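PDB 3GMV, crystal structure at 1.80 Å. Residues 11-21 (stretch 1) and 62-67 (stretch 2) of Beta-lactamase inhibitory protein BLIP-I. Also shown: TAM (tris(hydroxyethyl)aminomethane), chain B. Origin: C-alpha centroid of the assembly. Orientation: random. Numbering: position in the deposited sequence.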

# COMPACT_ATOMS: atom_id res chain seq x y z
N ILE A 11 -0.15 -12.93 -2.49
CA ILE A 11 -1.57 -12.72 -2.15
C ILE A 11 -2.20 -11.87 -3.26
O ILE A 11 -1.62 -10.85 -3.64
N GLN A 12 -3.34 -12.32 -3.78
CA GLN A 12 -3.92 -11.75 -4.98
C GLN A 12 -5.41 -11.47 -4.84
O GLN A 12 -6.14 -12.20 -4.13
N PHE A 13 -5.88 -10.46 -5.55
CA PHE A 13 -7.31 -10.13 -5.43
C PHE A 13 -8.19 -11.30 -5.85
O PHE A 13 -7.87 -12.04 -6.82
N GLY A 14 -9.28 -11.47 -5.11
CA GLY A 14 -10.20 -12.58 -5.34
C GLY A 14 -9.94 -13.79 -4.45
O GLY A 14 -10.83 -14.65 -4.28
N MET A 15 -8.72 -13.91 -3.92
CA MET A 15 -8.44 -15.05 -3.04
C MET A 15 -9.37 -15.10 -1.84
O MET A 15 -9.83 -14.07 -1.33
N THR A 16 -9.61 -16.31 -1.35
CA THR A 16 -10.45 -16.43 -0.16
C THR A 16 -9.70 -16.02 1.12
O THR A 16 -8.46 -15.94 1.15
N PHE A 17 -10.46 -15.76 2.18
CA PHE A 17 -9.89 -15.54 3.49
C PHE A 17 -8.90 -16.66 3.86
O PHE A 17 -7.80 -16.39 4.34
N ASP A 18 -9.30 -17.91 3.68
CA ASP A 18 -8.44 -19.02 4.09
C ASP A 18 -7.15 -19.03 3.26
O ASP A 18 -6.07 -19.31 3.80
N GLU A 19 -7.27 -18.73 1.96
CA GLU A 19 -6.09 -18.72 1.10
C GLU A 19 -5.11 -17.65 1.56
O GLU A 19 -3.89 -17.87 1.62
N VAL A 20 -5.63 -16.47 1.85
CA VAL A 20 -4.78 -15.39 2.29
C VAL A 20 -4.15 -15.67 3.66
O VAL A 20 -2.97 -15.42 3.87
N TRP A 21 -4.96 -16.19 4.60
CA TRP A 21 -4.46 -16.57 5.93
C TRP A 21 -3.30 -17.58 5.80
O TRP A 21 -2.27 -17.44 6.49
N GLU A 62 -13.98 -12.73 -0.51
CA GLU A 62 -12.91 -12.61 -1.52
C GLU A 62 -12.11 -11.34 -1.31
O GLU A 62 -12.67 -10.29 -1.00
N LEU A 63 -10.78 -11.42 -1.50
CA LEU A 63 -9.90 -10.26 -1.23
C LEU A 63 -10.18 -9.12 -2.21
O LEU A 63 -10.07 -9.31 -3.42
N TRP A 64 -10.51 -7.94 -1.70
CA TRP A 64 -10.67 -6.78 -2.58
C TRP A 64 -9.63 -5.71 -2.26
O TRP A 64 -9.44 -4.77 -3.04
N SER A 65 -8.96 -5.81 -1.11
CA SER A 65 -8.06 -4.73 -0.70
C SER A 65 -6.77 -5.28 -0.05
O SER A 65 -6.83 -6.13 0.82
N LYS A 66 -5.63 -4.74 -0.49
CA LYS A 66 -4.35 -4.96 0.15
C LYS A 66 -3.78 -3.62 0.57
O LYS A 66 -3.82 -2.66 -0.20
N ARG A 67 -3.19 -3.58 1.76
CA ARG A 67 -2.52 -2.37 2.21
C ARG A 67 -1.28 -2.81 2.97
O ARG A 67 -1.21 -3.95 3.47

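The contact joins a loop that runs into a helix (stretch 1) to the start of a strand (stretch 2), and most of it is organised around L63, the residue of stretch 2 most extensively covered by the other stretch. L63 points toward stretch 1 with chi1 t and chi2 p, so its branched end spreads among apolar neighbours.

I11 stands where the chain has just left a helix. Its CA-to-CB bond points toward stretch 2, although the end of the side chain leads away; with chi1 m and chi2 t, its CG2 methyl lies 3.4 Å from L63 CD2, a close apolar contact that suits a beta-branched residue in a buried place. The carbonyl of I11 is not left unpaired there: K66 NZ donates a hydrogen bond to I11 O at 2.8 Å. K66 also points toward stretch 1, and its long chain (m, t, p, t) carries the amine to this oxygen while its methylenes serve as apolar surface. The amine is further satisfied elsewhere in the structure.

Q12 points away and is exposed, as a polar side chain can afford to be, yet its backbone matters. Its carbonyl oxygen accepts from M15 N at 3.1 Å, closing a type II turn from Q12 to M15, and Q12 O also lies 3.3 Å from L63 CD2.

F13 leaves the backbone sideways, but with chi1 m its ring comes nearer and lies along stretch 2. K66 CD sits over one face, 4.2 Å from the ring centroid, a CH-pi contact; the amine of K66 is farther off, so any cation-pi attraction is weak at most. L63 O and S65 N lie at the ring edge, and F13 CD1 is 4.3 Å from L63 CG. A flat aromatic ring thus meets both the lysine methylenes and the strand backbone.

G14 has no side chain, and its phi of 96° explains the residue type: a CB would be jammed against the preceding carbonyl oxygen. Its amide donates to the strand, G14 N to L63 O at 2.9 Å, and G14 O lies 3.6 Å from E62 CG, the side chain of E62 leaving sideways with chi1 m.

M15 returns the bond, L63 N donating to M15 O at 2.8 Å. Its side chain (m, t, t) starts sideways and leads away, folding back within its own stretch, where Q12 N makes a weak hydrogen bond to M15 SD at 3.5 Å.

T16, chi1 p, points away and caps the helix: E19 N donates to T16 OG1 at 3.0 Å, while T16 N donates to E19 OE1 at 3.1 Å. Within that helix V20, chi1 t, points toward the strand, and its CG2 reaches L63 CD1 at 4.4 Å, a compact apolar side chain in a buried place.

W64 points away from stretch 1 with chi1 p. Its indole instead meets the bound TAM, whose N lies over one ring face, 3.3 Å from W64 CD2.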

# COMPACT_ATOMS: atom_id res chain seq x y z
CB ILE A 11 -1.71 -12.05 -0.76
CG1 ILE A 11 -1.39 -13.12 0.29
CG2 ILE A 11 -3.14 -11.54 -0.52
CD1 ILE A 11 -1.00 -12.57 1.69
CB GLN A 12 -3.71 -12.73 -6.15
CG GLN A 12 -2.23 -12.71 -6.62
CD GLN A 12 -1.90 -13.83 -7.54
OE1 GLN A 12 -1.14 -14.75 -7.17
NE2 GLN A 12 -2.43 -13.78 -8.75
CB PHE A 13 -7.63 -8.86 -6.24
CG PHE A 13 -6.87 -7.66 -5.72
CD1 PHE A 13 -7.20 -7.09 -4.49
CD2 PHE A 13 -5.79 -7.17 -6.43
CE1 PHE A 13 -6.47 -6.02 -3.99
CE2 PHE A 13 -5.05 -6.10 -5.92
CZ PHE A 13 -5.39 -5.53 -4.72
CB MET A 15 -6.99 -15.08 -2.53
CG MET A 15 -5.97 -15.41 -3.58
SD MET A 15 -4.35 -15.51 -2.84
CE MET A 15 -3.40 -16.32 -4.17
CB THR A 16 -10.95 -17.87 0.06
OG1 THR A 16 -9.84 -18.72 0.39
CG2 THR A 16 -11.67 -18.41 -1.18
CB PHE A 17 -11.04 -15.48 4.53
CG PHE A 17 -10.56 -15.22 5.95
CD1 PHE A 17 -10.08 -16.27 6.73
CD2 PHE A 17 -10.64 -13.94 6.50
CE1 PHE A 17 -9.63 -16.06 8.02
CE2 PHE A 17 -10.22 -13.72 7.83
CZ PHE A 17 -9.73 -14.77 8.58
CB ASP A 18 -9.16 -20.37 3.96
CG ASP A 18 -10.20 -20.56 5.07
OD1 ASP A 18 -10.07 -19.87 6.11
OD2 ASP A 18 -11.13 -21.38 4.86
CB GLU A 19 -6.48 -18.50 -0.38
CG GLU A 19 -6.92 -19.83 -0.99
CD GLU A 19 -7.61 -19.68 -2.34
OE1 GLU A 19 -8.06 -18.58 -2.68
OE2 GLU A 19 -7.64 -20.68 -3.07
CB VAL A 20 -5.59 -14.06 2.34
CG1 VAL A 20 -4.72 -12.97 2.95
CG2 VAL A 20 -6.01 -13.68 0.90
CB TRP A 21 -5.63 -17.17 6.74
CG TRP A 21 -5.33 -17.51 8.19
CD1 TRP A 21 -5.06 -18.74 8.69
CD2 TRP A 21 -5.36 -16.61 9.29
NE1 TRP A 21 -4.91 -18.67 10.05
CE2 TRP A 21 -5.08 -17.37 10.45
CE3 TRP A 21 -5.60 -15.23 9.42
CZ2 TRP A 21 -5.01 -16.79 11.72
CZ3 TRP A 21 -5.54 -14.67 10.65
CH2 TRP A 21 -5.23 -15.44 11.81
CB GLU A 62 -13.52 -12.60 -2.93
CG GLU A 62 -14.19 -13.92 -3.26
CD GLU A 62 -14.92 -13.92 -4.60
OE1 GLU A 62 -14.91 -12.91 -5.32
OE2 GLU A 62 -15.48 -14.99 -4.95
CB LEU A 63 -8.44 -10.73 -1.43
CG LEU A 63 -7.40 -9.68 -1.12
CD1 LEU A 63 -7.39 -9.54 0.43
CD2 LEU A 63 -6.00 -10.05 -1.63
CB TRP A 64 -12.10 -6.18 -2.46
CG TRP A 64 -12.36 -5.56 -1.12
CD1 TRP A 64 -12.82 -6.20 0.00
CD2 TRP A 64 -12.17 -4.20 -0.75
NE1 TRP A 64 -12.91 -5.32 1.05
CE2 TRP A 64 -12.52 -4.08 0.62
CE3 TRP A 64 -11.73 -3.06 -1.43
CZ2 TRP A 64 -12.43 -2.88 1.32
CZ3 TRP A 64 -11.66 -1.84 -0.72
CH2 TRP A 64 -12.01 -1.77 0.63
CB SER A 65 -8.77 -3.84 0.32
OG SER A 65 -7.87 -2.82 0.77
CB LYS A 66 -3.36 -5.59 -0.85
CG LYS A 66 -3.81 -6.96 -1.36
CD LYS A 66 -2.98 -7.50 -2.53
CE LYS A 66 -1.53 -7.69 -2.17
NZ LYS A 66 -0.79 -8.20 -3.36
CB ARG A 67 -3.44 -1.50 3.10
CG ARG A 67 -3.86 -2.13 4.44
CD ARG A 67 -5.04 -1.36 5.07
NE ARG A 67 -5.48 -1.98 6.32
CZ ARG A 67 -5.03 -1.62 7.53
NH1 ARG A 67 -4.13 -0.66 7.66
NH2 ARG A 67 -5.50 -2.23 8.61
C TAM B . -16.48 -2.94 -0.31
C1 TAM B . -16.01 -1.60 0.20
C2 TAM B . -17.64 -2.77 -1.29
C3 TAM B . -16.91 -3.81 0.85
C4 TAM B . -15.35 -0.81 -0.91
C5 TAM B . -17.48 -1.51 -2.15
C6 TAM B . -17.11 -5.26 0.43
N TAM B . -15.38 -3.60 -0.99
O4 TAM B . -14.86 0.43 -0.36
O5 TAM B . -18.57 -0.60 -1.91
O6 TAM B . -16.98 -5.38 -0.99